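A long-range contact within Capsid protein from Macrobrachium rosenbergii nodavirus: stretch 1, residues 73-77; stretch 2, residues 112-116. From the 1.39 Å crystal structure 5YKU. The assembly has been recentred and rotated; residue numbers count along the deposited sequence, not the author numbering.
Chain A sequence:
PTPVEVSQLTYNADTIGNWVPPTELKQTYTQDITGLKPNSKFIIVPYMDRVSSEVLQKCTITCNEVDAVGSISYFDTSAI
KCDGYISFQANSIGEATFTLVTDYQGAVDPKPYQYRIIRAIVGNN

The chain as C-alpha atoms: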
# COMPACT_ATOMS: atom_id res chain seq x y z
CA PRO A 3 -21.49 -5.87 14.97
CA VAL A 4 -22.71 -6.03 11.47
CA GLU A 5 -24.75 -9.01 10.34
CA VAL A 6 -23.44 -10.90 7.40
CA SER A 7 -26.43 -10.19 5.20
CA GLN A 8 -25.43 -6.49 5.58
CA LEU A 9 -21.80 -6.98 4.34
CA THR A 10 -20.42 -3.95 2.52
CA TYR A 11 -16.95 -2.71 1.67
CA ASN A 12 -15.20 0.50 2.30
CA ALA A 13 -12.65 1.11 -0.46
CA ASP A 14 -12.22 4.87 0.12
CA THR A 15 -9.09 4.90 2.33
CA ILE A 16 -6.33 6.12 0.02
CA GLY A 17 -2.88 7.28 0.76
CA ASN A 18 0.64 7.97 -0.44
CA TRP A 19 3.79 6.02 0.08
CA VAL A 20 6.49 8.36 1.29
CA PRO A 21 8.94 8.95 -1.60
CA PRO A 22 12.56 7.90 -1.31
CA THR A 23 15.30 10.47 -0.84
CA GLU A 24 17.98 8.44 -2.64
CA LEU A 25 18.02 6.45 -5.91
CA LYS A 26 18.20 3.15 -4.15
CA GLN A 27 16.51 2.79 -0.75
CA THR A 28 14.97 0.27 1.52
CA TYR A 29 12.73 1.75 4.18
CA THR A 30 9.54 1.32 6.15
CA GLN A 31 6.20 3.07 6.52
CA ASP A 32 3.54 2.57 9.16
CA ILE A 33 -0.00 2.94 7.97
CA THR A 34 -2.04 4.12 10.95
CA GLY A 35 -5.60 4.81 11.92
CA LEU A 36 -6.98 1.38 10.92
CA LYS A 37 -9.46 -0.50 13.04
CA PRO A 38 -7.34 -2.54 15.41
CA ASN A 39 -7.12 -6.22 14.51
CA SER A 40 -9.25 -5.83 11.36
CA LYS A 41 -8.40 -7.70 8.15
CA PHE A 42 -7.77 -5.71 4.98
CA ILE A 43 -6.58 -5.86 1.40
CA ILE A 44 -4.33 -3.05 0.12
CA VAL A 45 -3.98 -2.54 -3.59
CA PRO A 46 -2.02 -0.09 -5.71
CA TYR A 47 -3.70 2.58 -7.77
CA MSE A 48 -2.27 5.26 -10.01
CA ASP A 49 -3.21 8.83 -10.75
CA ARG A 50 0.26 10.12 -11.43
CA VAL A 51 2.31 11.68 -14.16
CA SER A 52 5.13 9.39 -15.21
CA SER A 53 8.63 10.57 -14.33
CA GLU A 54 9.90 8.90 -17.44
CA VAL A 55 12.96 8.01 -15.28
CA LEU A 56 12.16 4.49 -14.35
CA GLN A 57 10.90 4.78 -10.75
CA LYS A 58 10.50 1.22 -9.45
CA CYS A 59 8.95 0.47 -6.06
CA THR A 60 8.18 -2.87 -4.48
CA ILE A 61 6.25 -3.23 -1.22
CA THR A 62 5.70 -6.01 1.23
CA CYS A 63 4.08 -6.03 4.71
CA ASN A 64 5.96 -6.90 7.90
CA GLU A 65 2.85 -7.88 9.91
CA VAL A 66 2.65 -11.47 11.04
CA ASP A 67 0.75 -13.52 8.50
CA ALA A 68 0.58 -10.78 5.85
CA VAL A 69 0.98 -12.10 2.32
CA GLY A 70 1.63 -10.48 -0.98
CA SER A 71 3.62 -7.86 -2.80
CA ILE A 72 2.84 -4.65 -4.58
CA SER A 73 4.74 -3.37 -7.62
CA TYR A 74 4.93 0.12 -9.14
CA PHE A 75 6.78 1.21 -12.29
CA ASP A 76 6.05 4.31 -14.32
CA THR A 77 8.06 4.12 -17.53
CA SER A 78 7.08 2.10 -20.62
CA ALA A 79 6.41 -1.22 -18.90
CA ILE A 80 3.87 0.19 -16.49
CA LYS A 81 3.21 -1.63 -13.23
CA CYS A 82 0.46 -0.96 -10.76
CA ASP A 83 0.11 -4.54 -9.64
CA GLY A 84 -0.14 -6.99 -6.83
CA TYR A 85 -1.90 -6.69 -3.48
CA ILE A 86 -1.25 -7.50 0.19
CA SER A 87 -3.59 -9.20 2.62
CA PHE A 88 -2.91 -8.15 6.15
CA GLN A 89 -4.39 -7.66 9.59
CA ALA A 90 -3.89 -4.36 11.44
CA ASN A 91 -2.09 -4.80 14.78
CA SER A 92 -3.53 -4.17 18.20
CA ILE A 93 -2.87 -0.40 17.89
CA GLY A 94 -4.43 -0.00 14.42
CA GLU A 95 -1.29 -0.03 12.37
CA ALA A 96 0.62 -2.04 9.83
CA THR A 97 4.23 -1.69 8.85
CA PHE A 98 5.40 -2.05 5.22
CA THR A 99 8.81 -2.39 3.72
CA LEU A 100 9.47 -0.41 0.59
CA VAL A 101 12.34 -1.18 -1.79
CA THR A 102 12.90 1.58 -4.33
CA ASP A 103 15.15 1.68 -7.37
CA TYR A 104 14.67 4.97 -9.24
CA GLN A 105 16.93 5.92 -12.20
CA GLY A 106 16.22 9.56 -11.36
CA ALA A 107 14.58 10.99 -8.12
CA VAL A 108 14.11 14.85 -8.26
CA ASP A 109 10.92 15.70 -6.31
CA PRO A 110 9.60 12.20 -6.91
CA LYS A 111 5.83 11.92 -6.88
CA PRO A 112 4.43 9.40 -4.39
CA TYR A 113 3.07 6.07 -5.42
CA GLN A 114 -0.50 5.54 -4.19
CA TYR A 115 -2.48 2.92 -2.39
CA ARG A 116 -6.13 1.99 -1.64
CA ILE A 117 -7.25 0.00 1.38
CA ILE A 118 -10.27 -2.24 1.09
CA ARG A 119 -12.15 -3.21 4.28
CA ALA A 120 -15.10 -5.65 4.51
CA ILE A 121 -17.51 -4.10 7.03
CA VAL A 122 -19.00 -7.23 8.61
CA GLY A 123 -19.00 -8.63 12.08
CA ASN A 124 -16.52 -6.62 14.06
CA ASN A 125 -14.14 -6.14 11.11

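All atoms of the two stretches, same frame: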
# COMPACT_ATOMS: atom_id res chain seq x y z
N SER A 73 3.74 -3.88 -6.72
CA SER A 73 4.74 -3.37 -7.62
C SER A 73 4.28 -2.13 -8.30
O SER A 73 3.17 -2.10 -8.90
CB SER A 73 5.07 -4.38 -8.69
OG SER A 73 5.81 -5.47 -8.18
N TYR A 74 5.12 -1.08 -8.36
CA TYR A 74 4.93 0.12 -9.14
C TYR A 74 6.05 0.30 -10.11
O TYR A 74 7.23 0.13 -9.75
CB TYR A 74 4.87 1.35 -8.27
CG TYR A 74 3.77 1.35 -7.22
CD1 TYR A 74 2.50 1.87 -7.49
CD2 TYR A 74 4.05 0.90 -5.96
CE1 TYR A 74 1.52 1.87 -6.52
CE2 TYR A 74 3.08 0.94 -4.97
CZ TYR A 74 1.82 1.42 -5.24
OH TYR A 74 0.84 1.43 -4.27
N PHE A 75 5.76 0.76 -11.31
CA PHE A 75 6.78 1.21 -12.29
C PHE A 75 6.12 2.12 -13.23
O PHE A 75 5.02 1.82 -13.71
CB PHE A 75 7.41 0.03 -13.03
CG PHE A 75 8.68 0.37 -13.74
CD1 PHE A 75 9.79 0.72 -12.99
CD2 PHE A 75 8.80 0.42 -15.06
CE1 PHE A 75 11.03 0.96 -13.56
CE2 PHE A 75 10.04 0.73 -15.68
CZ PHE A 75 11.15 0.93 -14.94
N ASP A 76 6.73 3.26 -13.57
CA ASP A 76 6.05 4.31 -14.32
C ASP A 76 6.49 4.50 -15.73
O ASP A 76 5.95 5.39 -16.36
CB ASP A 76 6.13 5.60 -13.51
CG ASP A 76 7.53 6.17 -13.36
OD1 ASP A 76 8.52 5.46 -13.74
OD2 ASP A 76 7.61 7.37 -12.88
N THR A 77 7.44 3.76 -16.24
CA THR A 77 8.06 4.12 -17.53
C THR A 77 8.01 2.98 -18.47
O THR A 77 8.64 1.91 -18.27
CB THR A 77 9.53 4.56 -17.32
OG1 THR A 77 9.58 5.64 -16.37
CG2 THR A 77 10.15 4.98 -18.60
N PRO A 112 4.74 10.62 -5.12
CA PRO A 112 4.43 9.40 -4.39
C PRO A 112 3.69 8.39 -5.25
O PRO A 112 2.90 8.74 -6.13
CB PRO A 112 3.57 9.83 -3.24
CG PRO A 112 3.87 11.33 -3.06
CD PRO A 112 4.21 11.84 -4.40
N TYR A 113 3.98 7.12 -4.98
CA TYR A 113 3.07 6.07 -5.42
C TYR A 113 1.96 5.98 -4.41
O TYR A 113 2.05 6.47 -3.25
CB TYR A 113 3.85 4.78 -5.60
CG TYR A 113 4.70 4.80 -6.86
CD1 TYR A 113 4.07 4.95 -8.10
CD2 TYR A 113 6.05 4.64 -6.85
CE1 TYR A 113 4.80 4.96 -9.32
CE2 TYR A 113 6.82 4.65 -8.04
CZ TYR A 113 6.16 4.83 -9.25
OH TYR A 113 6.83 4.84 -10.43
N GLN A 114 0.84 5.36 -4.82
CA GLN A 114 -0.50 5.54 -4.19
C GLN A 114 -1.14 4.22 -3.92
O GLN A 114 -1.01 3.26 -4.68
CB GLN A 114 -1.36 6.34 -5.17
CG GLN A 114 -0.78 7.76 -5.46
CD GLN A 114 -1.22 8.26 -6.79
OE1 GLN A 114 -1.00 7.63 -7.85
NE2 GLN A 114 -1.80 9.43 -6.86
N TYR A 115 -1.85 4.13 -2.83
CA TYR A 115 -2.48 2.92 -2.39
C TYR A 115 -3.91 3.14 -1.95
O TYR A 115 -4.34 4.24 -1.60
CB TYR A 115 -1.67 2.25 -1.25
CG TYR A 115 -1.72 3.00 0.05
CD1 TYR A 115 -2.83 2.96 0.88
CD2 TYR A 115 -0.61 3.72 0.48
CE1 TYR A 115 -2.76 3.64 2.13
CE2 TYR A 115 -0.59 4.45 1.61
CZ TYR A 115 -1.67 4.38 2.45
OH TYR A 115 -1.65 5.12 3.64
N ARG A 116 -4.71 2.04 -2.03
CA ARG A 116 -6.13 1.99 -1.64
C ARG A 116 -6.31 0.83 -0.69
O ARG A 116 -5.88 -0.28 -1.01
CB ARG A 116 -6.99 1.86 -2.88
CG ARG A 116 -8.48 1.79 -2.54
CD ARG A 116 -9.32 1.60 -3.82
NE ARG A 116 -9.07 2.61 -4.82
CZ ARG A 116 -9.45 3.86 -4.79
NH1 ARG A 116 -10.24 4.32 -3.86
NH2 ARG A 116 -9.08 4.63 -5.82

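The two stretches are held together by a compact, largely aromatic contact in which Y74 and Y113 lie face to face but offset, fastened by a single hydrogen bond from a tyrosine hydroxyl to the backbone. The CA atoms of Y74 and Y113 are 7.3 Å apart, and both side chains leave the backbone toward the opposing stretch with chi1 in the m well. Their ring planes are inclined by 16°, with centroids 4.7 Å apart, yet the rings barely overlap. The slide instead sets each CB over the partner's face: Y74 CB lies 3.5 Å from the centroid of the Y113 ring, and Y113 CB lies 3.6 Å from that of Y74, a reciprocal pair of CH-pi contacts. Y74 CD1 and Y113 CD1 approach to 3.5 Å.

Tyrosine suits position 74 because its ring supplies this apolar face while its hydroxyl reaches past Y113, where Y74 OH donates a 2.6 Å hydrogen bond to Q114 O. The polar tip is thereby satisfied in a buried setting, and Q114 can take part through its carbonyl although its side chain points away. At the other end, Y113 OH packs 3.2 Å from D76 CB. Both tyrosines are buried and provide most of the 267 Å² of surface covered between the stretches.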